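Local coordinates for protein cytosine deaminase (Klebsiella pneumoniae, PDB 4R85) that deaminates 5-methylcytosine, probably by hydrolysis at an iron(II) site of the amidohydrolase fold, and is classed as a cytosine deaminase, at residues A[341-344]-A[345-349]; A[393-397]-A[398-402]. All blocks are in the same frame, centred on the assembly; numbering follows the deposited sequence.

Contact 1 (A[341-344]-A[345-349]); sequences LQRC and LDFVT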
loop_
_atom_site.group_PDB
_atom_site.type_symbol
_atom_site.label_atom_id
_atom_site.label_comp_id
_atom_site.label_asym_id
_atom_site.label_seq_id
_atom_site.Cartn_x
_atom_site.Cartn_y
_atom_site.Cartn_z
ATOM N N LEU A 341 -2.222 -1.923 15.649
ATOM C CA LEU A 341 -1.883 -0.569 15.200
ATOM C C LEU A 341 -1.124 0.265 16.238
ATOM O O LEU A 341 -0.293 1.100 15.880
ATOM C CB LEU A 341 -3.140 0.167 14.714
ATOM C CG LEU A 341 -3.653 -0.342 13.356
ATOM C CD1 LEU A 341 -5.016 0.246 13.008
ATOM C CD2 LEU A 341 -2.657 -0.038 12.251
ATOM N N GLN A 342 -1.395 0.031 17.518
ATOM C CA GLN A 342 -0.703 0.748 18.586
ATOM C C GLN A 342 0.786 0.413 18.737
ATOM O O GLN A 342 1.525 1.172 19.362
ATOM C CB GLN A 342 -1.408 0.539 19.926
ATOM C CG GLN A 342 -2.653 1.390 20.095
ATOM C CD GLN A 342 -2.936 1.701 21.554
ATOM O OE1 GLN A 342 -3.238 2.842 21.909
ATOM N NE2 GLN A 342 -2.830 0.686 22.408
ATOM N N ARG A 343 1.216 -0.722 18.193
ATOM C CA ARG A 343 2.626 -1.132 18.276
ATOM C C ARG A 343 3.210 -1.538 16.917
ATOM O O ARG A 343 4.242 -2.216 16.865
ATOM C CB ARG A 343 2.809 -2.284 19.290
ATOM C CG ARG A 343 1.855 -3.486 19.138
ATOM C CD ARG A 343 2.124 -4.354 17.903
ATOM N NE ARG A 343 3.448 -4.973 17.939
ATOM C CZ ARG A 343 3.659 -6.285 17.911
ATOM N NH1 ARG A 343 4.900 -6.761 17.972
ATOM N NH2 ARG A 343 2.631 -7.121 17.818
ATOM N N CYS A 344 2.558 -1.148 15.826
ATOM C CA CYS A 344 2.967 -1.641 14.499
ATOM C C CYS A 344 4.364 -1.195 14.076
ATOM O O CYS A 344 4.983 -1.813 13.196
ATOM C CB CYS A 344 1.950 -1.254 13.421
ATOM S SG CYS A 344 1.808 0.530 13.137
ATOM N N LEU A 345 4.887 -0.139 14.689
ATOM C CA LEU A 345 6.235 0.296 14.304
ATOM C C LEU A 345 7.326 -0.712 14.705
ATOM O O LEU A 345 8.447 -0.667 14.169
ATOM C CB LEU A 345 6.552 1.705 14.828
ATOM C CG LEU A 345 5.841 2.855 14.100
ATOM C CD1 LEU A 345 6.214 4.215 14.704
ATOM C CD2 LEU A 345 6.131 2.821 12.591
ATOM N N ASP A 346 6.993 -1.623 15.624
ATOM C CA ASP A 346 7.878 -2.747 15.963
ATOM C C ASP A 346 8.429 -3.453 14.718
ATOM O O ASP A 346 9.588 -3.872 14.686
ATOM C CB ASP A 346 7.135 -3.816 16.770
ATOM C CG ASP A 346 6.836 -3.403 18.205
ATOM O OD1 ASP A 346 7.345 -2.363 18.688
ATOM O OD2 ASP A 346 6.089 -4.164 18.860
ATOM N N PHE A 347 7.582 -3.614 13.708
ATOM C CA PHE A 347 7.914 -4.453 12.553
ATOM C C PHE A 347 8.903 -3.827 11.581
ATOM O O PHE A 347 9.399 -4.507 10.676
ATOM C CB PHE A 347 6.636 -4.894 11.828
ATOM C CG PHE A 347 5.703 -5.674 12.712
ATOM C CD1 PHE A 347 6.045 -6.952 13.135
ATOM C CD2 PHE A 347 4.513 -5.120 13.153
ATOM C CE1 PHE A 347 5.205 -7.675 13.972
ATOM C CE2 PHE A 347 3.670 -5.834 13.988
ATOM C CZ PHE A 347 4.014 -7.112 14.397
ATOM N N VAL A 348 9.192 -2.540 11.768
ATOM C CA VAL A 348 10.149 -1.849 10.905
ATOM C C VAL A 348 11.222 -1.112 11.698
ATOM O O VAL A 348 12.006 -0.351 11.133
ATOM C CB VAL A 348 9.454 -0.881 9.954
ATOM C CG1 VAL A 348 8.506 -1.656 9.026
ATOM C CG2 VAL A 348 8.709 0.180 10.742
ATOM N N THR A 349 11.246 -1.334 13.010
ATOM C CA THR A 349 12.307 -0.807 13.860
ATOM C C THR A 349 12.894 -1.902 14.765
ATOM O O THR A 349 13.823 -2.615 14.370
ATOM C CB THR A 349 11.841 0.433 14.718
ATOM O OG1 THR A 349 10.727 0.075 15.547
ATOM C CG2 THR A 349 11.470 1.619 13.816
#
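The guanidinium of Arg343 has Phe347 CZ over one face, offset toward the rim, and the carboxylate of Asp346 at its edge. Phe347 CZ comes 3.6 Å from Arg343 CZ. The guanidinium and ring planes are 41° apart. At the edge, Arg343 grips Asp346 side-on. NE (2.9 Å) and NH1 (3.0 Å) of Arg343 both bond Asp346 OD2 as a salt bridge. NH1 uses the anti lone pair of that oxygen, whereas NE meets it from above the carboxylate plane. The bends of the Arg343 chain at chi2 (71°) and chi3 (63°) fold the guanidinium back to these neighbours. Both charges have a second partner, since Arg343 NH2 pairs with Asp297 and Asp346 OD1 with Arg9. The backbone that carries these side chains is a 3-10 turn after helix 338-342, with i to i+3 bonds from Asp346 N to Arg343 O (3.1 Å) and from Phe347 N to Cys344 O (3.2 Å). It leads to helix 350-355 in the amidohydrolase domain. Thr349, at the N-cap position of that helix, turns its hydroxyl back. Its OG1 donates to Leu345 O (2.8 Å), which Val348 N reaches from the opposite face of the carbonyl plane.

Contact 2 (A[393-397]-A[398-402]); sequences SIRHG and KVILQ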
loop_
_atom_site.group_PDB
_atom_site.type_symbol
_atom_site.label_atom_id
_atom_site.label_comp_id
_atom_site.label_asym_id
_atom_site.label_seq_id
_atom_site.Cartn_x
_atom_site.Cartn_y
_atom_site.Cartn_z
ATOM N N SER A 393 16.668 13.355 10.610
ATOM C CA SER A 393 17.413 12.128 10.836
ATOM C C SER A 393 18.738 12.510 11.456
ATOM O O SER A 393 19.477 13.329 10.907
ATOM C CB SER A 393 17.640 11.362 9.535
ATOM O OG SER A 393 18.283 10.121 9.782
ATOM N N ILE A 394 19.020 11.922 12.612
ATOM C CA ILE A 394 20.248 12.190 13.340
ATOM C C ILE A 394 21.065 10.916 13.390
ATOM O O ILE A 394 20.544 9.844 13.677
ATOM C CB ILE A 394 19.951 12.699 14.765
ATOM C CG1 ILE A 394 19.202 14.031 14.692
ATOM C CG2 ILE A 394 21.240 12.862 15.569
ATOM C CD1 ILE A 394 18.721 14.556 16.044
ATOM N N ARG A 395 22.348 11.029 13.080
ATOM C CA ARG A 395 23.214 9.863 13.051
ATOM C C ARG A 395 24.547 10.226 13.681
ATOM O O ARG A 395 25.169 11.207 13.290
ATOM C CB ARG A 395 23.416 9.394 11.614
ATOM C CG ARG A 395 24.416 8.273 11.474
ATOM C CD ARG A 395 24.389 7.720 10.072
ATOM N NE ARG A 395 25.426 6.718 9.865
ATOM C CZ ARG A 395 25.304 5.446 10.221
ATOM N NH1 ARG A 395 24.197 5.029 10.821
ATOM N NH2 ARG A 395 26.291 4.592 9.985
ATOM N N HIS A 396 24.969 9.433 14.656
ATOM C CA HIS A 396 26.175 9.724 15.432
ATOM C C HIS A 396 26.161 11.148 16.009
ATOM O O HIS A 396 27.196 11.810 16.092
ATOM C CB HIS A 396 27.433 9.463 14.592
ATOM C CG HIS A 396 27.507 8.076 14.033
ATOM N ND1 HIS A 396 28.292 7.749 12.948
ATOM C CD2 HIS A 396 26.894 6.928 14.411
ATOM C CE1 HIS A 396 28.157 6.461 12.680
ATOM N NE2 HIS A 396 27.314 5.940 13.554
ATOM N N GLY A 397 24.976 11.614 16.398
ATOM C CA GLY A 397 24.837 12.898 17.058
ATOM C C GLY A 397 24.751 14.110 16.144
ATOM O O GLY A 397 24.706 15.236 16.625
ATOM N N LYS A 398 24.729 13.891 14.833
ATOM C CA LYS A 398 24.659 14.998 13.879
ATOM C C LYS A 398 23.426 14.870 12.996
ATOM O O LYS A 398 23.035 13.767 12.630
ATOM C CB LYS A 398 25.899 15.018 12.985
ATOM C CG LYS A 398 27.212 15.170 13.724
ATOM C CD LYS A 398 28.385 14.993 12.770
ATOM C CE LYS A 398 29.718 15.097 13.495
ATOM N NZ LYS A 398 30.860 14.754 12.595
ATOM N N VAL A 399 22.821 15.998 12.639
ATOM C CA VAL A 399 21.705 15.969 11.702
ATOM C C VAL A 399 22.210 15.652 10.297
ATOM O O VAL A 399 23.073 16.350 9.777
ATOM C CB VAL A 399 20.963 17.311 11.661
ATOM C CG1 VAL A 399 19.759 17.209 10.736
ATOM C CG2 VAL A 399 20.541 17.726 13.060
ATOM N N ILE A 400 21.687 14.593 9.688
ATOM C CA ILE A 400 22.100 14.243 8.331
ATOM C C ILE A 400 20.969 14.450 7.336
ATOM O O ILE A 400 21.160 14.329 6.123
ATOM C CB ILE A 400 22.624 12.796 8.238
ATOM C CG1 ILE A 400 21.510 11.797 8.557
ATOM C CG2 ILE A 400 23.824 12.607 9.159
ATOM C CD1 ILE A 400 21.860 10.355 8.228
ATOM N N LEU A 401 19.786 14.764 7.856
ATOM C CA LEU A 401 18.634 15.081 7.020
ATOM C C LEU A 401 17.678 15.993 7.773
ATOM O O LEU A 401 17.378 15.765 8.938
ATOM C CB LEU A 401 17.900 13.806 6.588
ATOM C CG LEU A 401 16.595 13.947 5.786
ATOM C CD1 LEU A 401 16.401 12.724 4.904
ATOM C CD2 LEU A 401 15.347 14.150 6.668
ATOM N N GLN A 402 17.186 17.010 7.082
ATOM C CA GLN A 402 16.182 17.899 7.633
ATOM C C GLN A 402 15.147 18.206 6.558
ATOM O O GLN A 402 15.476 18.722 5.482
ATOM C CB GLN A 402 16.819 19.191 8.145
ATOM C CG GLN A 402 15.834 20.135 8.813
ATOM C CD GLN A 402 15.200 19.520 10.044
ATOM O OE1 GLN A 402 15.884 18.897 10.854
ATOM N NE2 GLN A 402 13.883 19.676 10.182
#
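Strands 390-395 and 398-403 form a beta hairpin, closed by a type I' turn from Arg395 to Lys398. Next to the turn, Arg395 and Lys398 are an antiparallel hydrogen-bonded pair. Arg395 N donates to Lys398 O (2.9 Å), and Lys398 N donates back to Arg395 O (3.1 Å). Gly397 has positive phi (84°), and a CB there would be jammed against the carbonyl oxygen of His396. Ile394 and Val399 follow as a non-hydrogen-bonded pair. Their side chains share one face of the sheet, with Ile394 CG1 4.3 Å from Val399 CG2.

Beyond them lies a classic beta bulge, where Ile400 and Leu401 both stand opposite Ser393. Ser393 O takes a bond from Ile400 N (2.8 Å), nearly along the C=O axis. A weak second bond comes from Leu401 N. Ser393 N donates to Leu401 O (3.0 Å) and fixes the far end of the bulge. Ile400 CG1 lies between its own backbone N and carbonyl carbon (chi1 64°), which carries CD1 over to the first strand. There CD1 meets Arg395 CB at 3.8 Å and also packs near Ser393 OG. On the face that Ser393 shares with Arg395 and Leu401, Ser393 CB touches Leu401 CB (3.8 Å). The Arg395 chain runs extended past Ile400, crossing it at a slant.

The hairpin forms one end of the larger sheet within this chain: strand 390-395 lies beside strand 372-375 and strand 398-403 is outermost. Its Arg395 guanidinium is held by Asp143, Gln112 and the carbonyl of Ala139, which joins the hairpin to the start of barrel strand 143-149. At Gln402 the sheet runs on antiparallel into a strand of the second subunit, where Leu401 packs on Ile408 and Val399 on Pro411 of that chain.

How the contacts relate
Contact 1 comes first along the chain and is complete before contact 2 opens, so the two are in series and neither nest nor cross. Residues 341-349 take the chain from the end of helix 338-342 through a 3-10 turn to the start of helix 350-355. The chain then forms strand 372-375 and helix 380-386 before contact 2 closes the turn between strands 390-395 and 398-403. Contact 1 packs against helices 322-332 and 380-386 and strand 47-57. Contact 2 extends the sheet that includes strands 47-57 and 372-375, and carries it to the second subunit. The contact centres are 22 Å apart and their nearest atoms about 12 Å apart, without touching.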